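Local coordinates for cobalamin biosynthesis protein CobN (Mycobacterium tuberculosis, PDB 7C6O) that serves as the large, catalytic subunit of cobaltochelatase, which probably inserts cobalt into the corrin ring during aerobic cobalamin biosynthesis, at residues N61-N66 and L79-I84; G91-W96 and T124-V129; Q117-E122 and Q136-L141. One frame throughout, in Å; residues are numbered along the deposited sequence.

All three contacts lie in the N-terminal alpha/beta domain, built on a parallel sheet of strand order 2-1-3-4. Contact 1 comes first in the chain. It joins edge strand 62-65 to the turn after helix 72-79 and closes before the others open. Contact 2 starts in the loop after strand 84-89 and reaches the end of helix 121-126, closing a loop that holds helix 97-105 and strand 110-114. Contact 3 opens inside that loop, at 117-122, and ends beyond it in helix 131-143, so contacts 2 and 3 cross. They share helix 121-126, and Glu122 touches Tyr93. Contact 1 stays apart, its centre about 18 Å from that of contact 2 and 20 Å from that of contact 3.

Contact 1 (N61-N66 and L79-I84); sequences NYRWAN and LAEASI
Arg63 reaches across to Glu81 in a salt bridge at the protein surface, and the two residues before it help to place it. Asn61 comes first in the chain. Its OD1 accepts from Arg63 NH1 at 2.6 Å, with the donor tilted 22° from the carbonyl plane. Tyr62 contributes only its backbone: its O takes a weak bond from the same NH1. Arg63 bends at chi2 (-68°) and runs out from the strand; the turn at chi4 (-87°) then points NH1 back toward Asn61, with NE facing Glu81. Arg63 NE donates to Glu81 OE1 at 3.3 Å. This bond is weak. OE1 lies at the guanidinium edge, near its plane, but the carboxylate is turned steeply to that plane, so they meet through one oxygen and one nitrogen and not as a side-by-side pair. Arg63 was modelled in two conformers, so the bridge may be only partly occupied. Glu81 sits in a type I turn from Leu79 to Ala82, closed by Ala82 N bonding to Leu79 O. The bridge thus links edge strand 62-65 to the turn between helix 72-79 and strand 84-89. Strand 42-46 lies between the two strands, and helices 49-58 and 146-161 pack against Tyr62.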
# COMPACT_ATOMS: atom_id res chain seq x y z
N ASN A 61 -5.55 -44.81 -25.18
CA ASN A 61 -5.92 -45.68 -24.06
C ASN A 61 -4.74 -45.78 -23.10
O ASN A 61 -3.98 -46.75 -23.08
CB ASN A 61 -6.36 -47.05 -24.55
CG ASN A 61 -6.83 -47.94 -23.42
OD1 ASN A 61 -7.21 -47.45 -22.35
ND2 ASN A 61 -6.82 -49.25 -23.64
N TYR A 62 -4.60 -44.74 -22.29
CA TYR A 62 -3.56 -44.66 -21.27
C TYR A 62 -4.16 -44.84 -19.88
O TYR A 62 -5.29 -44.41 -19.62
CB TYR A 62 -2.85 -43.30 -21.30
CG TYR A 62 -1.72 -43.12 -22.28
CD1 TYR A 62 -0.47 -43.69 -22.05
CD2 TYR A 62 -1.87 -42.31 -23.40
CE1 TYR A 62 0.58 -43.49 -22.93
CE2 TYR A 62 -0.82 -42.11 -24.29
CZ TYR A 62 0.40 -42.70 -24.04
OH TYR A 62 1.45 -42.50 -24.92
N ARG A 63 -3.41 -45.50 -19.01
CA ARG A 63 -3.56 -45.35 -17.57
C ARG A 63 -2.36 -44.56 -17.05
O ARG A 63 -1.26 -44.66 -17.60
CB ARG A 63 -3.63 -46.71 -16.86
CG ARG A 63 -4.69 -47.65 -17.39
CD ARG A 63 -6.10 -47.16 -17.12
NE ARG A 63 -7.09 -48.09 -17.66
CZ ARG A 63 -7.54 -48.04 -18.91
NH1 ARG A 63 -7.10 -47.11 -19.74
NH2 ARG A 63 -8.44 -48.92 -19.33
N TRP A 64 -2.58 -43.78 -16.00
CA TRP A 64 -1.50 -42.92 -15.52
C TRP A 64 -1.50 -42.86 -14.00
O TRP A 64 -2.54 -43.00 -13.35
CB TRP A 64 -1.61 -41.51 -16.08
CG TRP A 64 -2.97 -40.91 -15.92
CD1 TRP A 64 -3.48 -40.32 -14.81
CD2 TRP A 64 -4.00 -40.85 -16.92
NE1 TRP A 64 -4.77 -39.89 -15.05
CE2 TRP A 64 -5.10 -40.21 -16.34
CE3 TRP A 64 -4.08 -41.28 -18.25
CZ2 TRP A 64 -6.29 -39.98 -17.04
CZ3 TRP A 64 -5.26 -41.05 -18.94
CH2 TRP A 64 -6.35 -40.41 -18.34
N ALA A 65 -0.31 -42.65 -13.45
CA ALA A 65 -0.13 -42.44 -12.02
C ALA A 65 1.25 -41.83 -11.80
O ALA A 65 2.18 -42.07 -12.58
CB ALA A 65 -0.27 -43.74 -11.23
N ASN A 66 1.36 -41.03 -10.74
CA ASN A 66 2.63 -40.45 -10.35
C ASN A 66 3.29 -41.36 -9.32
O ASN A 66 2.71 -41.59 -8.25
CB ASN A 66 2.44 -39.06 -9.78
CG ASN A 66 3.74 -38.30 -9.63
OD1 ASN A 66 4.75 -38.86 -9.18
ND2 ASN A 66 3.74 -37.03 -10.02
N LEU A 79 -0.88 -52.38 -12.81
CA LEU A 79 -0.12 -53.27 -13.68
C LEU A 79 -0.99 -54.38 -14.25
O LEU A 79 -0.74 -54.85 -15.37
CB LEU A 79 1.07 -53.87 -12.92
CG LEU A 79 2.24 -52.94 -12.62
CD1 LEU A 79 3.23 -53.61 -11.68
CD2 LEU A 79 2.92 -52.54 -13.91
N ALA A 80 -2.00 -54.82 -13.50
CA ALA A 80 -2.87 -55.88 -13.98
C ALA A 80 -3.65 -55.48 -15.22
O ALA A 80 -4.11 -56.36 -15.96
CB ALA A 80 -3.85 -56.30 -12.87
N GLU A 81 -3.81 -54.18 -15.47
CA GLU A 81 -4.57 -53.70 -16.61
C GLU A 81 -3.70 -53.31 -17.80
O GLU A 81 -4.24 -52.89 -18.83
CB GLU A 81 -5.43 -52.49 -16.20
CG GLU A 81 -6.42 -52.78 -15.09
CD GLU A 81 -7.30 -51.58 -14.78
OE1 GLU A 81 -7.11 -50.52 -15.41
OE2 GLU A 81 -8.18 -51.70 -13.90
N ALA A 82 -2.39 -53.45 -17.70
CA ALA A 82 -1.47 -52.87 -18.67
C ALA A 82 -0.94 -53.92 -19.64
O ALA A 82 -0.60 -55.04 -19.25
CB ALA A 82 -0.30 -52.19 -17.96
N SER A 83 -0.87 -53.54 -20.92
CA SER A 83 -0.16 -54.32 -21.92
C SER A 83 1.28 -53.86 -22.09
O SER A 83 2.15 -54.67 -22.43
CB SER A 83 -0.87 -54.23 -23.28
OG SER A 83 -2.22 -54.65 -23.18
N ILE A 84 1.54 -52.58 -21.86
CA ILE A 84 2.87 -51.99 -21.87
C ILE A 84 2.94 -51.00 -20.72
O ILE A 84 1.96 -50.32 -20.42
CB ILE A 84 3.19 -51.29 -23.21
CG1 ILE A 84 2.95 -52.21 -24.40
CG2 ILE A 84 4.63 -50.79 -23.23
CD1 ILE A 84 3.13 -51.53 -25.74

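Contact 2 (G91-W96 and T124-V129); sequences GGYRAW and TDRSTV. With NA (sodium ion), chain F.
Tyr93 and Arg126 lie flat on each other. The ring and guanidinium planes are only 4° apart, with their centres separated by 3.7 Å. With chi1 at 165° the Tyr93 ring swings away from its own backbone N and reaches toward helix 121-126, presenting one face to the arginine. The Arg126 chain runs extended from CG to NE. The turn at chi4 (-87°) then sets the guanidinium across the chain and lays it on the ring. Arg126 CZ is nearest to Tyr93 CE2, at 3.5 Å. Arg126 NH1 lies by Tyr93 CZ and OH, and Arg126 NH2 by Tyr93 CE2. The aliphatic part takes part as well: Arg126 CD makes a CH-pi contact, 3.8 Å from the centroid of the Tyr93 ring.

The polar ends have partners outside the two segments. Arg126 NE forms a salt bridge with Glu122 OE1, one helical turn back. Tyr93 OH bonds to Asp101 OD1. Both stacked groups are therefore also held at their rims.

The residues on either side of the arginine in sequence bind a sodium ion at the end of helix 121-126. Asp125 O (2.4 Å) and Ser127 O (2.3 Å) bind it through the backbone, and four waters complete six ligands. One of these waters donates to both Thr124 O and Val129 O, bridging the helix end to the following loop.

The chemistry is cation-pi and dispersive across the segments. Glu122 probably balances the arginine charge, while the sodium is held by neutral oxygens at a helix C-terminus, where the last carbonyls lack the next turn's N-H groups and can turn to a cation.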
# COMPACT_ATOMS: atom_id res chain seq x y z
N GLY A 91 16.61 -39.21 -11.39
CA GLY A 91 17.47 -39.91 -10.45
C GLY A 91 17.84 -41.32 -10.84
O GLY A 91 18.50 -42.01 -10.04
N GLY A 92 17.44 -41.79 -12.01
CA GLY A 92 17.84 -43.10 -12.46
C GLY A 92 17.13 -44.24 -11.74
O GLY A 92 16.14 -44.06 -11.03
N TYR A 93 17.70 -45.43 -11.92
CA TYR A 93 17.08 -46.66 -11.44
C TYR A 93 16.94 -46.67 -9.92
O TYR A 93 15.91 -47.09 -9.39
CB TYR A 93 17.90 -47.86 -11.92
CG TYR A 93 17.62 -49.18 -11.22
CD1 TYR A 93 16.42 -49.85 -11.43
CD2 TYR A 93 18.57 -49.77 -10.40
CE1 TYR A 93 16.16 -51.06 -10.81
CE2 TYR A 93 18.32 -50.98 -9.77
CZ TYR A 93 17.12 -51.62 -9.98
OH TYR A 93 16.88 -52.83 -9.36
N ARG A 94 17.96 -46.20 -9.20
CA ARG A 94 17.94 -46.24 -7.74
C ARG A 94 16.90 -45.30 -7.13
O ARG A 94 16.59 -45.46 -5.95
CB ARG A 94 19.33 -45.91 -7.19
N ALA A 95 16.37 -44.35 -7.89
CA ALA A 95 15.40 -43.41 -7.34
C ALA A 95 14.01 -44.02 -7.17
O ALA A 95 13.18 -43.45 -6.45
CB ALA A 95 15.30 -42.16 -8.22
N TRP A 96 13.73 -45.13 -7.83
CA TRP A 96 12.48 -45.85 -7.62
C TRP A 96 12.72 -47.34 -7.86
O TRP A 96 12.02 -47.99 -8.63
CB TRP A 96 11.37 -45.31 -8.52
CG TRP A 96 9.99 -45.69 -8.05
CD1 TRP A 96 9.55 -45.71 -6.75
CD2 TRP A 96 8.88 -46.11 -8.85
NE1 TRP A 96 8.24 -46.11 -6.70
CE2 TRP A 96 7.80 -46.36 -7.98
CE3 TRP A 96 8.69 -46.29 -10.22
CZ2 TRP A 96 6.56 -46.78 -8.43
CZ3 TRP A 96 7.45 -46.71 -10.67
CH2 TRP A 96 6.40 -46.95 -9.78
N THR A 124 17.79 -47.58 -20.08
CA THR A 124 17.64 -48.17 -21.41
C THR A 124 17.92 -49.67 -21.37
O THR A 124 17.14 -50.47 -21.91
CB THR A 124 18.57 -47.48 -22.40
OG1 THR A 124 18.18 -46.11 -22.55
CG2 THR A 124 18.51 -48.18 -23.76
N ASP A 125 19.01 -50.07 -20.72
CA ASP A 125 19.39 -51.48 -20.70
C ASP A 125 18.47 -52.32 -19.82
O ASP A 125 18.21 -53.48 -20.14
CB ASP A 125 20.84 -51.62 -20.24
CG ASP A 125 21.83 -51.07 -21.24
OD1 ASP A 125 21.50 -51.03 -22.44
OD2 ASP A 125 22.94 -50.67 -20.83
N ARG A 126 17.98 -51.76 -18.71
CA ARG A 126 17.09 -52.51 -17.83
C ARG A 126 15.68 -52.66 -18.39
O ARG A 126 14.94 -53.54 -17.94
CB ARG A 126 17.01 -51.84 -16.45
CG ARG A 126 18.24 -52.07 -15.59
CD ARG A 126 18.06 -51.42 -14.23
NE ARG A 126 19.24 -51.58 -13.40
CZ ARG A 126 19.47 -52.63 -12.61
NH1 ARG A 126 18.58 -53.61 -12.55
NH2 ARG A 126 20.58 -52.70 -11.89
N SER A 127 15.29 -51.82 -19.35
CA SER A 127 14.00 -51.98 -20.00
C SER A 127 13.88 -53.37 -20.61
O SER A 127 14.86 -53.93 -21.11
CB SER A 127 13.82 -50.92 -21.10
OG SER A 127 13.99 -49.61 -20.59
N THR A 128 12.67 -53.94 -20.56
CA THR A 128 12.43 -55.25 -21.14
C THR A 128 11.93 -55.17 -22.58
O THR A 128 11.36 -56.14 -23.09
CB THR A 128 11.45 -56.04 -20.26
OG1 THR A 128 10.28 -55.26 -20.00
CG2 THR A 128 12.10 -56.40 -18.93
N VAL A 129 12.13 -54.02 -23.24
CA VAL A 129 11.96 -53.89 -24.68
C VAL A 129 13.35 -53.72 -25.29
O VAL A 129 14.35 -53.66 -24.56
CB VAL A 129 11.04 -52.71 -25.03
CG1 VAL A 129 9.64 -52.94 -24.50
CG2 VAL A 129 11.62 -51.40 -24.48
NA NA F . 16.93 -54.76 -21.71
O HOH W 1 16.90 -52.82 -23.37
O HOH W 2 15.74 -55.94 -23.50
O HOH W 3 16.73 -56.50 -19.99
O HOH W 4 19.04 -55.65 -22.61

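Contact 3 (Q117-E122 and Q136-L141); sequences QAADAE and QAHIYL
His138 places its ring with CG anti to the backbone N (chi1 174°) and chi2 near perpendicular (91°). This sends the imidazole from helix 131-143 to the loop at 117-119. Its NE2 donates to Gln117 O at 2.9 Å, with an N-H...O angle of 164°. The acceptor lies in the ring plane. Seen from the carbonyl, however, the donor stands above its plane rather than on a lone pair. One face of the same ring is covered by Ala119. Its CB sits over the ring centre, 3.8 Å from the centroid of the His138 ring, in a CH-pi contact. Ala119 CA lies 3.5 Å from His138 CE1. The histidine is thus held at its edge by a bond and on one face by a methyl group. The His138 side chain also touches Val113 of strand 110-114.

The loop then enters helix 121-126. Asp120 is the N-cap, and its OD1 accepts a weak bond from Glu122 N at 2.9 Å and another bond from Leu123 N. The arrangement belongs to the loop leaving edge strand 110-114. The all-parallel sheet resembles the first four strands (2-1-3-4) of a flavodoxin-like sheet, and here a helix packs back on the loop that follows the last strand.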
# COMPACT_ATOMS: atom_id res chain seq x y z
N GLN A 117 17.41 -34.65 -19.60
CA GLN A 117 17.45 -34.47 -21.05
C GLN A 117 18.23 -35.59 -21.73
O GLN A 117 17.80 -36.13 -22.75
CB GLN A 117 18.06 -33.11 -21.40
CG GLN A 117 17.24 -31.93 -20.90
CD GLN A 117 17.76 -30.61 -21.43
OE1 GLN A 117 18.56 -30.57 -22.36
NE2 GLN A 117 17.31 -29.51 -20.83
N ALA A 118 19.40 -35.94 -21.19
CA ALA A 118 20.17 -37.06 -21.72
C ALA A 118 19.59 -38.37 -21.20
O ALA A 118 19.30 -38.50 -20.01
CB ALA A 118 21.64 -36.93 -21.33
N ALA A 119 19.43 -39.34 -22.10
CA ALA A 119 18.87 -40.63 -21.71
C ALA A 119 19.81 -41.34 -20.74
O ALA A 119 21.02 -41.15 -20.75
CB ALA A 119 18.62 -41.50 -22.94
N ASP A 120 19.22 -42.17 -19.89
CA ASP A 120 19.96 -42.93 -18.89
C ASP A 120 20.27 -44.31 -19.46
O ASP A 120 19.35 -45.10 -19.72
CB ASP A 120 19.15 -43.03 -17.60
CG ASP A 120 19.94 -43.65 -16.45
OD1 ASP A 120 20.54 -44.73 -16.63
OD2 ASP A 120 19.94 -43.05 -15.35
N ALA A 121 21.55 -44.60 -19.66
CA ALA A 121 21.93 -45.86 -20.30
C ALA A 121 21.50 -47.07 -19.47
O ALA A 121 21.17 -48.12 -20.04
CB ALA A 121 23.44 -45.90 -20.55
N GLU A 122 21.50 -46.95 -18.14
CA GLU A 122 21.07 -48.08 -17.31
C GLU A 122 19.58 -48.32 -17.44
O GLU A 122 19.14 -49.48 -17.51
CB GLU A 122 21.44 -47.84 -15.85
CG GLU A 122 21.05 -49.00 -14.95
CD GLU A 122 21.33 -48.75 -13.48
OE1 GLU A 122 21.19 -49.69 -12.68
OE2 GLU A 122 21.69 -47.60 -13.13
N GLN A 136 13.76 -44.22 -28.28
CA GLN A 136 12.78 -43.41 -29.01
C GLN A 136 11.68 -42.92 -28.09
O GLN A 136 11.23 -41.77 -28.20
CB GLN A 136 12.21 -44.20 -30.18
CG GLN A 136 11.36 -43.38 -31.16
CD GLN A 136 12.19 -42.55 -32.13
OE1 GLN A 136 13.33 -42.17 -31.84
NE2 GLN A 136 11.64 -42.28 -33.31
N ALA A 137 11.22 -43.77 -27.16
CA ALA A 137 10.25 -43.33 -26.17
C ALA A 137 10.80 -42.16 -25.35
O ALA A 137 10.07 -41.22 -25.02
CB ALA A 137 9.86 -44.49 -25.25
N HIS A 138 12.09 -42.22 -25.00
CA HIS A 138 12.71 -41.11 -24.28
C HIS A 138 12.54 -39.80 -25.03
O HIS A 138 12.24 -38.76 -24.43
CB HIS A 138 14.19 -41.40 -24.05
CG HIS A 138 14.94 -40.27 -23.42
ND1 HIS A 138 15.08 -40.13 -22.06
CD2 HIS A 138 15.57 -39.20 -23.98
CE1 HIS A 138 15.77 -39.04 -21.80
NE2 HIS A 138 16.08 -38.45 -22.94
N ILE A 139 12.70 -39.83 -26.35
CA ILE A 139 12.59 -38.61 -27.15
C ILE A 139 11.15 -38.12 -27.19
O ILE A 139 10.89 -36.92 -27.06
CB ILE A 139 13.17 -38.85 -28.56
CG1 ILE A 139 14.66 -39.20 -28.46
CG2 ILE A 139 12.96 -37.63 -29.44
CD1 ILE A 139 15.30 -39.58 -29.78
N TYR A 140 10.19 -39.03 -27.39
CA TYR A 140 8.78 -38.65 -27.38
C TYR A 140 8.43 -37.89 -26.11
O TYR A 140 7.77 -36.85 -26.15
CB TYR A 140 7.89 -39.89 -27.49
CG TYR A 140 7.61 -40.40 -28.88
CD1 TYR A 140 6.83 -39.67 -29.78
CD2 TYR A 140 8.08 -41.65 -29.29
CE1 TYR A 140 6.56 -40.15 -31.05
CE2 TYR A 140 7.81 -42.14 -30.55
CZ TYR A 140 7.05 -41.39 -31.43
OH TYR A 140 6.79 -41.89 -32.69
N LEU A 141 8.89 -38.39 -24.96
CA LEU A 141 8.54 -37.79 -23.68
C LEU A 141 9.38 -36.56 -23.37
O LEU A 141 8.88 -35.63 -22.73
CB LEU A 141 8.68 -38.84 -22.57
CG LEU A 141 7.63 -39.96 -22.66
CD1 LEU A 141 8.05 -41.18 -21.86
CD2 LEU A 141 6.28 -39.45 -22.20